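Side-chain contacts in methyltransferase type 12 (Clostridium thermocellum, PDB 3JWG), which probably transfers a methyl group from S-adenosyl-L-methionine to the 2'-hydroxyl of the 3'-terminal nucleotide of small RNAs, through this methyltransferase domain of the longer protein: residues Gly19-Val24 with Ala105-Glu110; Asn42-Leu47 with Ile86-Ser91; Thr173-Val178 with Tyr184-Leu189. All coordinates share one frame; numbering follows the deposited sequence.

Interaction 1: Gly19-Val24 with Ala105-Glu110; sequences GTVVAV and AATVIE. With MG (magnesium ion), chain B.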
ATOM      1  N   GLY A  19      -0.415  -4.428 -10.386  1.00 22.23           N
ATOM      2  CA  GLY A  19      -0.451  -3.720 -11.653  1.00 20.11           C
ATOM      3  C   GLY A  19      -1.480  -2.609 -11.608  1.00 19.49           C
ATOM      4  O   GLY A  19      -1.275  -1.535 -12.177  1.00 19.21           O
ATOM      5  N   THR A  20      -2.592  -2.869 -10.928  1.00 17.49           N
ATOM      6  CA  THR A  20      -3.655  -1.882 -10.792  1.00 18.10           C
ATOM      7  C   THR A  20      -3.134  -0.685  -9.996  1.00 16.73           C
ATOM      8  O   THR A  20      -3.401   0.461 -10.339  1.00 15.30           O
ATOM      9  CB  THR A  20      -4.870  -2.467 -10.056  1.00 20.46           C
ATOM     10  OG1 THR A  20      -5.423  -3.545 -10.825  1.00 23.06           O
ATOM     11  CG2 THR A  20      -5.922  -1.394  -9.847  1.00 21.94           C
ATOM     12  N   VAL A  21      -2.403  -0.958  -8.919  1.00 15.84           N
ATOM     13  CA  VAL A  21      -1.838   0.119  -8.112  1.00 15.29           C
ATOM     14  C   VAL A  21      -0.922   0.989  -8.974  1.00 13.95           C
ATOM     15  O   VAL A  21      -0.998   2.215  -8.934  1.00 14.02           O
ATOM     16  CB  VAL A  21      -1.021  -0.431  -6.925  1.00 16.88           C
ATOM     17  CG1 VAL A  21      -0.409   0.719  -6.147  1.00 14.31           C
ATOM     18  CG2 VAL A  21      -1.920  -1.267  -6.011  1.00 17.81           C
ATOM     19  N   VAL A  22      -0.054   0.349  -9.756  1.00 13.18           N
ATOM     20  CA  VAL A  22       0.866   1.080 -10.626  1.00 15.12           C
ATOM     21  C   VAL A  22       0.105   1.982 -11.601  1.00 16.21           C
ATOM     22  O   VAL A  22       0.467   3.145 -11.800  1.00 16.90           O
ATOM     23  CB  VAL A  22       1.757   0.097 -11.427  1.00 15.38           C
ATOM     24  CG1 VAL A  22       2.678   0.865 -12.375  1.00 16.70           C
ATOM     25  CG2 VAL A  22       2.581  -0.749 -10.459  1.00 15.90           C
ATOM     26  N   ALA A  23      -0.950   1.443 -12.206  1.00 17.21           N
ATOM     27  CA  ALA A  23      -1.755   2.201 -13.162  1.00 16.66           C
ATOM     28  C   ALA A  23      -2.397   3.415 -12.507  1.00 15.43           C
ATOM     29  O   ALA A  23      -2.454   4.490 -13.105  1.00 15.25           O
ATOM     30  CB  ALA A  23      -2.834   1.303 -13.779  1.00 14.38           C
ATOM     31  N   VAL A  24      -2.886   3.257 -11.282  1.00 14.66           N
ATOM     32  CA  VAL A  24      -3.495   4.390 -10.593  1.00 15.17           C
ATOM     33  C   VAL A  24      -2.445   5.484 -10.388  1.00 15.46           C
ATOM     34  O   VAL A  24      -2.699   6.665 -10.655  1.00 16.03           O
ATOM     35  CB  VAL A  24      -4.092   3.972  -9.227  1.00 15.46           C
ATOM     36  CG1 VAL A  24      -4.561   5.206  -8.462  1.00 12.14           C
ATOM     37  CG2 VAL A  24      -5.265   3.026  -9.446  1.00 16.07           C
ATOM     38  N   ALA A 105       2.913  10.281  -3.865  1.00 12.77           N
ATOM     39  CA  ALA A 105       1.914   9.300  -3.470  1.00 15.12           C
ATOM     40  C   ALA A 105       2.489   8.257  -2.532  1.00 15.76           C
ATOM     41  O   ALA A 105       3.687   7.962  -2.572  1.00 15.26           O
ATOM     42  CB  ALA A 105       1.344   8.607  -4.712  1.00 15.13           C
ATOM     43  N   ALA A 106       1.623   7.709  -1.686  1.00 13.69           N
ATOM     44  CA  ALA A 106       2.012   6.662  -0.758  1.00 14.96           C
ATOM     45  C   ALA A 106       1.090   5.478  -1.035  1.00 14.07           C
ATOM     46  O   ALA A 106      -0.107   5.656  -1.283  1.00 15.94           O
ATOM     47  CB  ALA A 106       1.846   7.128   0.693  1.00 13.37           C
ATOM     48  N   THR A 107       1.656   4.280  -1.025  1.00 14.29           N
ATOM     49  CA  THR A 107       0.881   3.066  -1.244  1.00 15.62           C
ATOM     50  C   THR A 107       0.928   2.250   0.050  1.00 15.38           C
ATOM     51  O   THR A 107       1.956   2.195   0.736  1.00 16.29           O
ATOM     52  CB  THR A 107       1.442   2.235  -2.424  1.00 15.77           C
ATOM     53  OG1 THR A 107       2.827   1.963  -2.202  1.00 18.28           O
ATOM     54  CG2 THR A 107       1.290   3.007  -3.743  1.00 16.40           C
ATOM     55  N   VAL A 108      -0.198   1.625   0.373  1.00 13.79           N
ATOM     56  CA  VAL A 108      -0.356   0.840   1.587  1.00 14.86           C
ATOM     57  C   VAL A 108      -1.050  -0.462   1.199  1.00 15.46           C
ATOM     58  O   VAL A 108      -2.271  -0.507   1.064  1.00 16.55           O
ATOM     59  CB  VAL A 108      -1.239   1.616   2.594  1.00 13.54           C
ATOM     60  CG1 VAL A 108      -1.358   0.851   3.901  1.00 14.97           C
ATOM     61  CG2 VAL A 108      -0.649   3.007   2.825  1.00 14.47           C
ATOM     62  N   ILE A 109      -0.263  -1.514   1.007  1.00 16.17           N
ATOM     63  CA  ILE A 109      -0.800  -2.803   0.596  1.00 19.00           C
ATOM     64  C   ILE A 109      -0.533  -3.876   1.651  1.00 19.13           C
ATOM     65  O   ILE A 109       0.595  -4.049   2.096  1.00 19.73           O
ATOM     66  CB  ILE A 109      -0.170  -3.234  -0.746  1.00 19.58           C
ATOM     67  CG1 ILE A 109      -0.305  -2.095  -1.759  1.00 20.04           C
ATOM     68  CG2 ILE A 109      -0.831  -4.515  -1.256  1.00 22.30           C
ATOM     69  CD1 ILE A 109       0.435  -2.329  -3.054  1.00 22.02           C
ATOM     70  N   GLU A 110      -1.582  -4.586   2.051  1.00 20.59           N
ATOM     71  CA  GLU A 110      -1.469  -5.638   3.056  1.00 23.47           C
ATOM     72  C   GLU A 110      -0.821  -5.135   4.342  1.00 22.20           C
ATOM     73  O   GLU A 110       0.133  -5.727   4.860  1.00 23.84           O
ATOM     74  CB  GLU A 110      -0.687  -6.819   2.480  1.00 28.24           C
ATOM     75  CG  GLU A 110      -1.299  -7.337   1.184  1.00 35.73           C
ATOM     76  CD  GLU A 110      -0.612  -8.580   0.651  1.00 40.37           C
ATOM     77  OE1 GLU A 110       0.636  -8.587   0.557  1.00 42.98           O
ATOM     78  OE2 GLU A 110      -1.327  -9.547   0.317  1.00 43.08           O
TER
HETATM   79 MG    MG B 220       2.734  -3.773   1.213  1.00 24.24          MG
HETATM   80  O   HOH W   1       2.474  -1.376   1.277  1.00 15.00           O
HETATM   81  O   HOH W   2       3.691  -3.436  -1.125  1.00 17.75           O
HETATM   82  O   HOH W   3       3.188  -6.152   0.446  1.00 36.50           O

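Interaction 2: Asn42-Leu47 with Ile86-Ser91; sequences NLLSLL and ISLFQS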
ATOM      1  N   ASN A  42       7.566  -6.472  -3.996  1.00 22.70           N
ATOM      2  CA  ASN A  42       6.889  -6.859  -5.228  1.00 24.03           C
ATOM      3  C   ASN A  42       6.387  -5.656  -6.012  1.00 21.83           C
ATOM      4  O   ASN A  42       6.457  -5.642  -7.243  1.00 22.60           O
ATOM      5  CB  ASN A  42       5.741  -7.824  -4.929  1.00 25.30           C
ATOM      6  CG  ASN A  42       6.235  -9.167  -4.442  1.00 29.57           C
ATOM      7  OD1 ASN A  42       7.220  -9.693  -4.957  1.00 32.00           O
ATOM      8  ND2 ASN A  42       5.554  -9.733  -3.455  1.00 30.18           N
ATOM      9  N   LEU A  43       5.891  -4.644  -5.304  1.00 20.44           N
ATOM     10  CA  LEU A  43       5.408  -3.433  -5.960  1.00 19.57           C
ATOM     11  C   LEU A  43       6.608  -2.634  -6.476  1.00 20.48           C
ATOM     12  O   LEU A  43       6.574  -2.064  -7.574  1.00 19.46           O
ATOM     13  CB  LEU A  43       4.606  -2.572  -4.983  1.00 18.42           C
ATOM     14  CG  LEU A  43       4.088  -1.262  -5.588  1.00 20.12           C
ATOM     15  CD1 LEU A  43       3.093  -1.577  -6.699  1.00 19.49           C
ATOM     16  CD2 LEU A  43       3.442  -0.408  -4.505  1.00 17.73           C
ATOM     17  N   LEU A  44       7.669  -2.598  -5.675  1.00 20.97           N
ATOM     18  CA  LEU A  44       8.887  -1.888  -6.047  1.00 23.05           C
ATOM     19  C   LEU A  44       9.390  -2.373  -7.406  1.00 22.17           C
ATOM     20  O   LEU A  44       9.765  -1.567  -8.257  1.00 23.17           O
ATOM     21  CB  LEU A  44       9.968  -2.112  -4.982  1.00 24.31           C
ATOM     22  CG  LEU A  44       9.999  -1.221  -3.735  1.00 26.95           C
ATOM     23  CD1 LEU A  44       8.611  -0.834  -3.289  1.00 26.67           C
ATOM     24  CD2 LEU A  44      10.736  -1.957  -2.635  1.00 26.71           C
ATOM     25  N   SER A  45       9.392  -3.688  -7.605  1.00 24.29           N
ATOM     26  CA  SER A  45       9.846  -4.273  -8.867  1.00 25.40           C
ATOM     27  C   SER A  45       9.070  -3.716 -10.052  1.00 25.30           C
ATOM     28  O   SER A  45       9.659  -3.340 -11.067  1.00 24.68           O
ATOM     29  CB  SER A  45       9.684  -5.798  -8.858  1.00 25.71           C
ATOM     30  OG  SER A  45      10.399  -6.393  -7.796  1.00 32.81           O
ATOM     31  N   LEU A  46       7.745  -3.679  -9.926  1.00 25.83           N
ATOM     32  CA  LEU A  46       6.889  -3.179 -10.998  1.00 25.89           C
ATOM     33  C   LEU A  46       7.094  -1.695 -11.269  1.00 25.32           C
ATOM     34  O   LEU A  46       7.030  -1.250 -12.414  1.00 25.66           O
ATOM     35  CB  LEU A  46       5.409  -3.424 -10.672  1.00 25.06           C
ATOM     36  CG  LEU A  46       4.885  -4.862 -10.628  1.00 26.73           C
ATOM     37  CD1 LEU A  46       3.385  -4.820 -10.381  1.00 23.66           C
ATOM     38  CD2 LEU A  46       5.179  -5.584 -11.937  1.00 25.13           C
ATOM     39  N   LEU A  47       7.320  -0.928 -10.210  1.00 25.53           N
ATOM     40  CA  LEU A  47       7.539   0.507 -10.347  1.00 25.82           C
ATOM     41  C   LEU A  47       8.824   0.797 -11.131  1.00 26.22           C
ATOM     42  O   LEU A  47       8.863   1.703 -11.971  1.00 24.80           O
ATOM     43  CB  LEU A  47       7.601   1.158  -8.961  1.00 22.83           C
ATOM     44  CG  LEU A  47       6.259   1.208  -8.221  1.00 23.52           C
ATOM     45  CD1 LEU A  47       6.452   1.754  -6.811  1.00 21.90           C
ATOM     46  CD2 LEU A  47       5.281   2.085  -9.009  1.00 19.82           C
ATOM     47  N   ILE A  86      15.844   3.977  -6.528  1.00 26.75           N
ATOM     48  CA  ILE A  86      15.267   3.243  -5.411  1.00 26.03           C
ATOM     49  C   ILE A  86      15.977   3.361  -4.065  1.00 26.42           C
ATOM     50  O   ILE A  86      17.210   3.423  -3.983  1.00 26.87           O
ATOM     51  CB  ILE A  86      15.133   1.751  -5.789  1.00 25.90           C
ATOM     52  CG1 ILE A  86      14.325   1.001  -4.730  1.00 26.11           C
ATOM     53  CG2 ILE A  86      16.506   1.132  -5.938  1.00 28.30           C
ATOM     54  CD1 ILE A  86      13.858  -0.363  -5.196  1.00 27.97           C
ATOM     55  N   SER A  87      15.169   3.380  -3.012  1.00 24.34           N
ATOM     56  CA  SER A  87      15.649   3.484  -1.643  1.00 25.57           C
ATOM     57  C   SER A  87      14.810   2.588  -0.729  1.00 24.93           C
ATOM     58  O   SER A  87      13.609   2.416  -0.946  1.00 21.46           O
ATOM     59  CB  SER A  87      15.552   4.932  -1.168  1.00 23.88           C
ATOM     60  OG  SER A  87      15.740   5.018   0.231  1.00 32.73           O
ATOM     61  N   LEU A  88      15.447   2.019   0.287  1.00 25.69           N
ATOM     62  CA  LEU A  88      14.755   1.152   1.239  1.00 27.60           C
ATOM     63  C   LEU A  88      15.243   1.460   2.643  1.00 27.98           C
ATOM     64  O   LEU A  88      16.430   1.702   2.845  1.00 28.30           O
ATOM     65  CB  LEU A  88      15.045  -0.322   0.938  1.00 29.34           C
ATOM     66  CG  LEU A  88      14.564  -0.956  -0.366  1.00 29.87           C
ATOM     67  CD1 LEU A  88      15.250  -2.298  -0.555  1.00 33.44           C
ATOM     68  CD2 LEU A  88      13.063  -1.128  -0.338  1.00 31.23           C
ATOM     69  N   PHE A  89      14.333   1.467   3.612  1.00 27.64           N
ATOM     70  CA  PHE A  89      14.724   1.705   4.997  1.00 27.72           C
ATOM     71  C   PHE A  89      13.696   1.146   5.970  1.00 28.28           C
ATOM     72  O   PHE A  89      12.533   0.935   5.615  1.00 25.78           O
ATOM     73  CB  PHE A  89      14.988   3.200   5.254  1.00 27.03           C
ATOM     74  CG  PHE A  89      13.758   4.062   5.295  1.00 24.38           C
ATOM     75  CD1 PHE A  89      13.059   4.248   6.486  1.00 23.96           C
ATOM     76  CD2 PHE A  89      13.336   4.745   4.157  1.00 24.17           C
ATOM     77  CE1 PHE A  89      11.963   5.108   6.545  1.00 24.10           C
ATOM     78  CE2 PHE A  89      12.242   5.606   4.202  1.00 22.18           C
ATOM     79  CZ  PHE A  89      11.554   5.790   5.399  1.00 25.19           C
ATOM     80  N   GLN A  90      14.140   0.889   7.194  1.00 27.81           N
ATOM     81  CA  GLN A  90      13.279   0.324   8.223  1.00 27.27           C
ATOM     82  C   GLN A  90      12.578   1.395   9.040  1.00 28.76           C
ATOM     83  O   GLN A  90      13.126   2.472   9.285  1.00 28.86           O
ATOM     84  CB  GLN A  90      14.104  -0.591   9.139  1.00 29.95           C
ATOM     85  CG  GLN A  90      13.282  -1.411  10.125  1.00 33.25           C
ATOM     86  CD  GLN A  90      14.112  -2.442  10.873  1.00 37.25           C
ATOM     87  OE1 GLN A  90      13.581  -3.236  11.654  1.00 37.79           O
ATOM     88  NE2 GLN A  90      15.421  -2.438  10.637  1.00 37.71           N
ATOM     89  N   SER A  91      11.349   1.095   9.447  1.00 28.01           N
ATOM     90  CA  SER A  91      10.558   2.012  10.252  1.00 28.03           C
ATOM     91  C   SER A  91       9.421   1.271  10.934  1.00 29.07           C
ATOM     92  O   SER A  91       8.882   0.310  10.388  1.00 28.87           O
ATOM     93  CB  SER A  91       9.973   3.134   9.395  1.00 28.23           C
ATOM     94  OG  SER A  91       9.106   3.944  10.177  1.00 28.13           O
TER

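Interaction 3: Thr173-Val178 with Tyr184-Leu189; sequences TWAVKV and YSVRFL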
ATOM      1  N   THR A 173     -16.281   2.526   5.706  1.00 19.79           N
ATOM      2  CA  THR A 173     -16.606   3.363   6.855  1.00 23.27           C
ATOM      3  C   THR A 173     -15.310   3.971   7.395  1.00 21.81           C
ATOM      4  O   THR A 173     -15.240   5.166   7.699  1.00 20.87           O
ATOM      5  CB  THR A 173     -17.278   2.538   7.973  1.00 23.34           C
ATOM      6  OG1 THR A 173     -18.501   1.977   7.476  1.00 25.37           O
ATOM      7  CG2 THR A 173     -17.579   3.418   9.184  1.00 26.13           C
ATOM      8  N   TRP A 174     -14.286   3.131   7.509  1.00 20.56           N
ATOM      9  CA  TRP A 174     -12.979   3.565   7.988  1.00 17.79           C
ATOM     10  C   TRP A 174     -12.385   4.613   7.050  1.00 16.73           C
ATOM     11  O   TRP A 174     -11.914   5.659   7.490  1.00 18.25           O
ATOM     12  CB  TRP A 174     -12.020   2.375   8.063  1.00 17.55           C
ATOM     13  CG  TRP A 174     -10.603   2.782   8.325  1.00 17.09           C
ATOM     14  CD1 TRP A 174     -10.052   3.113   9.532  1.00 18.30           C
ATOM     15  CD2 TRP A 174      -9.564   2.940   7.351  1.00 18.41           C
ATOM     16  NE1 TRP A 174      -8.733   3.465   9.370  1.00 18.95           N
ATOM     17  CE2 TRP A 174      -8.407   3.368   8.041  1.00 19.18           C
ATOM     18  CE3 TRP A 174      -9.497   2.761   5.959  1.00 18.07           C
ATOM     19  CZ2 TRP A 174      -7.192   3.624   7.389  1.00 17.30           C
ATOM     20  CZ3 TRP A 174      -8.283   3.015   5.307  1.00 17.98           C
ATOM     21  CH2 TRP A 174      -7.152   3.440   6.024  1.00 18.33           C
ATOM     22  N   ALA A 175     -12.399   4.318   5.756  1.00 15.54           N
ATOM     23  CA  ALA A 175     -11.846   5.233   4.762  1.00 16.80           C
ATOM     24  C   ALA A 175     -12.529   6.600   4.771  1.00 18.43           C
ATOM     25  O   ALA A 175     -11.858   7.632   4.766  1.00 17.12           O
ATOM     26  CB  ALA A 175     -11.943   4.621   3.380  1.00 15.55           C
ATOM     27  N   VAL A 176     -13.858   6.603   4.777  1.00 19.96           N
ATOM     28  CA  VAL A 176     -14.614   7.852   4.785  1.00 21.70           C
ATOM     29  C   VAL A 176     -14.288   8.703   6.011  1.00 21.15           C
ATOM     30  O   VAL A 176     -14.134   9.924   5.902  1.00 20.54           O
ATOM     31  CB  VAL A 176     -16.145   7.580   4.740  1.00 21.90           C
ATOM     32  CG1 VAL A 176     -16.922   8.875   4.981  1.00 22.67           C
ATOM     33  CG2 VAL A 176     -16.519   6.988   3.389  1.00 21.91           C
ATOM     34  N   LYS A 177     -14.172   8.064   7.172  1.00 21.48           N
ATOM     35  CA  LYS A 177     -13.864   8.790   8.395  1.00 22.64           C
ATOM     36  C   LYS A 177     -12.468   9.396   8.407  1.00 21.48           C
ATOM     37  O   LYS A 177     -12.306  10.560   8.761  1.00 19.52           O
ATOM     38  CB  LYS A 177     -14.032   7.891   9.628  1.00 26.94           C
ATOM     39  CG  LYS A 177     -15.478   7.724  10.078  1.00 33.79           C
ATOM     40  CD  LYS A 177     -15.604   6.720  11.221  1.00 37.38           C
ATOM     41  CE  LYS A 177     -17.060   6.347  11.484  1.00 37.20           C
ATOM     42  NZ  LYS A 177     -17.168   5.281  12.525  1.00 39.25           N
ATOM     43  N   VAL A 178     -11.453   8.619   8.034  1.00 20.46           N
ATOM     44  CA  VAL A 178     -10.101   9.155   8.031  1.00 20.26           C
ATOM     45  C   VAL A 178      -9.951  10.244   6.975  1.00 20.36           C
ATOM     46  O   VAL A 178      -9.267  11.247   7.198  1.00 20.33           O
ATOM     47  CB  VAL A 178      -9.040   8.048   7.791  1.00 22.75           C
ATOM     48  CG1 VAL A 178      -9.167   6.984   8.860  1.00 21.38           C
ATOM     49  CG2 VAL A 178      -9.199   7.449   6.405  1.00 22.74           C
ATOM     50  N   TYR A 184      -9.017  14.741   3.144  1.00 21.58           N
ATOM     51  CA  TYR A 184      -8.842  14.017   1.893  1.00 20.77           C
ATOM     52  C   TYR A 184     -10.224  13.619   1.394  1.00 20.76           C
ATOM     53  O   TYR A 184     -11.180  13.565   2.164  1.00 19.91           O
ATOM     54  CB  TYR A 184      -8.042  12.723   2.109  1.00 19.65           C
ATOM     55  CG  TYR A 184      -6.534  12.860   2.123  1.00 17.12           C
ATOM     56  CD1 TYR A 184      -5.779  12.550   0.993  1.00 18.53           C
ATOM     57  CD2 TYR A 184      -5.865  13.282   3.267  1.00 18.48           C
ATOM     58  CE1 TYR A 184      -4.387  12.652   1.001  1.00 19.75           C
ATOM     59  CE2 TYR A 184      -4.469  13.391   3.290  1.00 20.32           C
ATOM     60  CZ  TYR A 184      -3.738  13.074   2.154  1.00 20.10           C
ATOM     61  OH  TYR A 184      -2.364  13.169   2.176  1.00 18.15           O
ATOM     62  N   SER A 185     -10.315  13.350   0.099  1.00 19.89           N
ATOM     63  CA  SER A 185     -11.549  12.863  -0.488  1.00 22.42           C
ATOM     64  C   SER A 185     -11.149  11.427  -0.845  1.00 22.53           C
ATOM     65  O   SER A 185      -9.963  11.147  -1.066  1.00 21.24           O
ATOM     66  CB  SER A 185     -11.917  13.673  -1.739  1.00 23.67           C
ATOM     67  OG  SER A 185     -10.885  13.628  -2.702  1.00 31.13           O
ATOM     68  N   VAL A 186     -12.103  10.506  -0.887  1.00 21.03           N
ATOM     69  CA  VAL A 186     -11.750   9.128  -1.205  1.00 20.69           C
ATOM     70  C   VAL A 186     -12.760   8.453  -2.124  1.00 20.24           C
ATOM     71  O   VAL A 186     -13.952   8.766  -2.095  1.00 20.23           O
ATOM     72  CB  VAL A 186     -11.568   8.292   0.110  1.00 20.06           C
ATOM     73  CG1 VAL A 186     -12.881   8.194   0.861  1.00 20.11           C
ATOM     74  CG2 VAL A 186     -11.022   6.906  -0.212  1.00 18.47           C
ATOM     75  N   ARG A 187     -12.264   7.553  -2.969  1.00 19.31           N
ATOM     76  CA  ARG A 187     -13.110   6.805  -3.893  1.00 20.94           C
ATOM     77  C   ARG A 187     -12.692   5.347  -3.771  1.00 20.40           C
ATOM     78  O   ARG A 187     -11.556   5.053  -3.380  1.00 18.17           O
ATOM     79  CB  ARG A 187     -12.940   7.308  -5.338  1.00 21.76           C
ATOM     80  CG  ARG A 187     -11.621   6.957  -6.010  1.00 23.68           C
ATOM     81  CD  ARG A 187     -11.502   7.684  -7.353  1.00 27.36           C
ATOM     82  NE  ARG A 187     -10.308   7.307  -8.109  1.00 25.28           N
ATOM     83  CZ  ARG A 187     -10.195   6.207  -8.845  1.00 28.16           C
ATOM     84  NH1 ARG A 187     -11.209   5.357  -8.935  1.00 31.28           N
ATOM     85  NH2 ARG A 187      -9.063   5.956  -9.502  1.00 28.64           N
ATOM     86  N   PHE A 188     -13.608   4.438  -4.090  1.00 19.37           N
ATOM     87  CA  PHE A 188     -13.327   3.013  -3.965  1.00 20.88           C
ATOM     88  C   PHE A 188     -13.306   2.257  -5.269  1.00 24.03           C
ATOM     89  O   PHE A 188     -14.022   2.591  -6.219  1.00 24.09           O
ATOM     90  CB  PHE A 188     -14.349   2.371  -3.021  1.00 20.37           C
ATOM     91  CG  PHE A 188     -14.390   3.015  -1.671  1.00 20.31           C
ATOM     92  CD1 PHE A 188     -13.362   2.805  -0.757  1.00 19.14           C
ATOM     93  CD2 PHE A 188     -15.418   3.889  -1.335  1.00 19.79           C
ATOM     94  CE1 PHE A 188     -13.357   3.460   0.466  1.00 19.54           C
ATOM     95  CE2 PHE A 188     -15.420   4.551  -0.110  1.00 22.18           C
ATOM     96  CZ  PHE A 188     -14.387   4.336   0.792  1.00 19.56           C
ATOM     97  N   LEU A 189     -12.466   1.229  -5.300  1.00 24.82           N
ATOM     98  CA  LEU A 189     -12.319   0.376  -6.461  1.00 29.08           C
ATOM     99  C   LEU A 189     -12.468  -1.081  -6.037  1.00 32.57           C
ATOM    100  O   LEU A 189     -12.256  -1.436  -4.870  1.00 32.20           O
ATOM    101  CB  LEU A 189     -10.944   0.576  -7.109  1.00 29.36           C
ATOM    102  CG  LEU A 189     -10.631   1.932  -7.750  1.00 30.55           C
ATOM    103  CD1 LEU A 189     -10.570   3.010  -6.687  1.00 33.30           C
ATOM    104  CD2 LEU A 189      -9.311   1.850  -8.491  1.00 33.02           C
TER

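Interaction 1: Gly19-Val24 with Ala105-Glu110
Val21 of helix 13-27 lies over Thr107 of strand 105-109 with 8.0 Å between their CA atoms, and no hydrogen bond joins the two backbones, so the contact rests on side chains. Val21 spreads its two methyls along the strand. Val21 CG1, anti to the backbone N (chi1 178°), meets Thr107 CG2 at 3.7 Å. Val21 CG2 comes tip to tip with Ile109 CD1 at 3.9 Å. Thr107 thus divides its side chain: the methyl serves the apolar layer, while OG1, lodged between the backbone N and the carbonyl carbon (chi1 55°), is hydrogen-bonded to Asp35 OD1. All three touching residues are buried. Ile109 joins this layer to the metal through its backbone. Ile109 O binds magnesium at 2.3 Å, and Ile109 N donates to water 1 at 2.8 Å, the same water that sits 2.4 Å from the metal. One residue therefore holds the ion both directly and through the first hydration shell, and Gly37 O supplies the other protein ligand. A helix packed on a central parallel strand whose C-terminal end opens into the binding site is characteristic of the Rossmann-like class I methyltransferase fold.

Interaction 2: Asn42-Leu47 with Ile86-Ser91
Ser45 OG is gripped twice, by hydrogen bonds with Gly41 O and Arg72 NH1, beside the residue that carries the contact: its chain neighbour Leu44, which meets Ile86 and Leu88. The first bond reaches back one helical turn and the second ties helix 42-48 to helix 63-73. The backbones themselves stay well apart, with Leu44 CA 8.2 Å from Ile86 CA, their nearest approach. Across this gap Leu44 works with two parts of its side chain. Leu44 CG, the branch point, lies 4.2 Å from Ile86 CD1, delivered there by an almost fully extended isoleucine chain (chi1 -171°, chi2 165°). Leu44 CD2 meets Leu88 CD2 at 3.4 Å, closer than usual for two carbons. Leu44 also has a chi2 of only 35°, short of a staggered value, so packing here appears tight and perhaps strained. Leu88 does not aim its CB at the helix; it is the outer end of its side chain that closes the distance. Leu73 adds to the cover over Leu44, and Ile75 to that over Leu88. Strand 86-90 is outermost in the sheet within this chain and pairs with strand 55-60 through Ser87 and Phe89. The helix leads on from the glycine-rich turn after strand 32-36, so the contact spans from the first beta-alpha unit to the edge strand, as in the Rossmann-like half of class I methyltransferases.

Interaction 3: Thr173-Val178 with Tyr184-Leu189
Ala175 CB meets the Phe188 ring at its edge and in its plane, 3.4 Å from CE1 and 3.6 Å from CZ, so the methyl abuts the rim and does not cover a face. Val176 CG2 approaches the same edge, near the ring plane, at 4.3 Å from Phe188 CZ. Phe188 CG is anti to the carbonyl carbon (chi1 -56°), which carries the ring back toward the helix. Val186 fills the adjoining position with both methyls: CG1, set between its own backbone N and carbonyl carbon (chi1 64°), comes 4.1 Å from Ala175 O, and CG2 lies 4.4 Å from Ala175 CB. The backbones come nearest at Val176 CA and Val186 CA, 6.8 Å apart.

Helix and strand are nearly antiparallel, at 159° with axes 8.1 Å apart, because the chain turns straight from the end of helix 168-182 into strand 184-191. In the class I methyltransferase sheet this is the sixth strand in chain order, at the edge, and the seventh, 202-209, runs antiparallel between it and strand 135-141.

Farther out, Phe207 of strand 202-209 backs Ala175, Val178 and Val186. Within the helix, Val178 CG1 stands 3.5 Å above the Trp174 ring plane, toward its rim. Trp174 is fixed further by an NE1 hydrogen bond to Glu124 OE2 and an edge-to-face stack with Trp166. At the strand's start, Tyr184 stacks edge-to-face with Phe128, and its OH is hydrogen-bonded to Pro133 O.

How the interactions relate
All three contacts set a helix against the same seven-stranded sheet: interaction 2 at one outer strand, interaction 3 at the other, and interaction 1 on the central strand. Interactions 1 and 2 have centres 12 Å apart and touch directly, since Leu43 CD2 packs 3.9 Å from Ile109 CD1 and Leu43 CD1 lies 3.9 Å from Val22 CG2. Through Leu43 the two contacts join in one apolar layer beside strand 105-109, whose Ile109 binds the ion. Interaction 1 supplies a magnesium ligand, whereas the Leu44 side chain of interaction 2 stays about 8 Å from the ion. Interaction 3, centred 15 Å from interaction 1 and 25 Å from interaction 2, touches neither and lies away from the magnesium site.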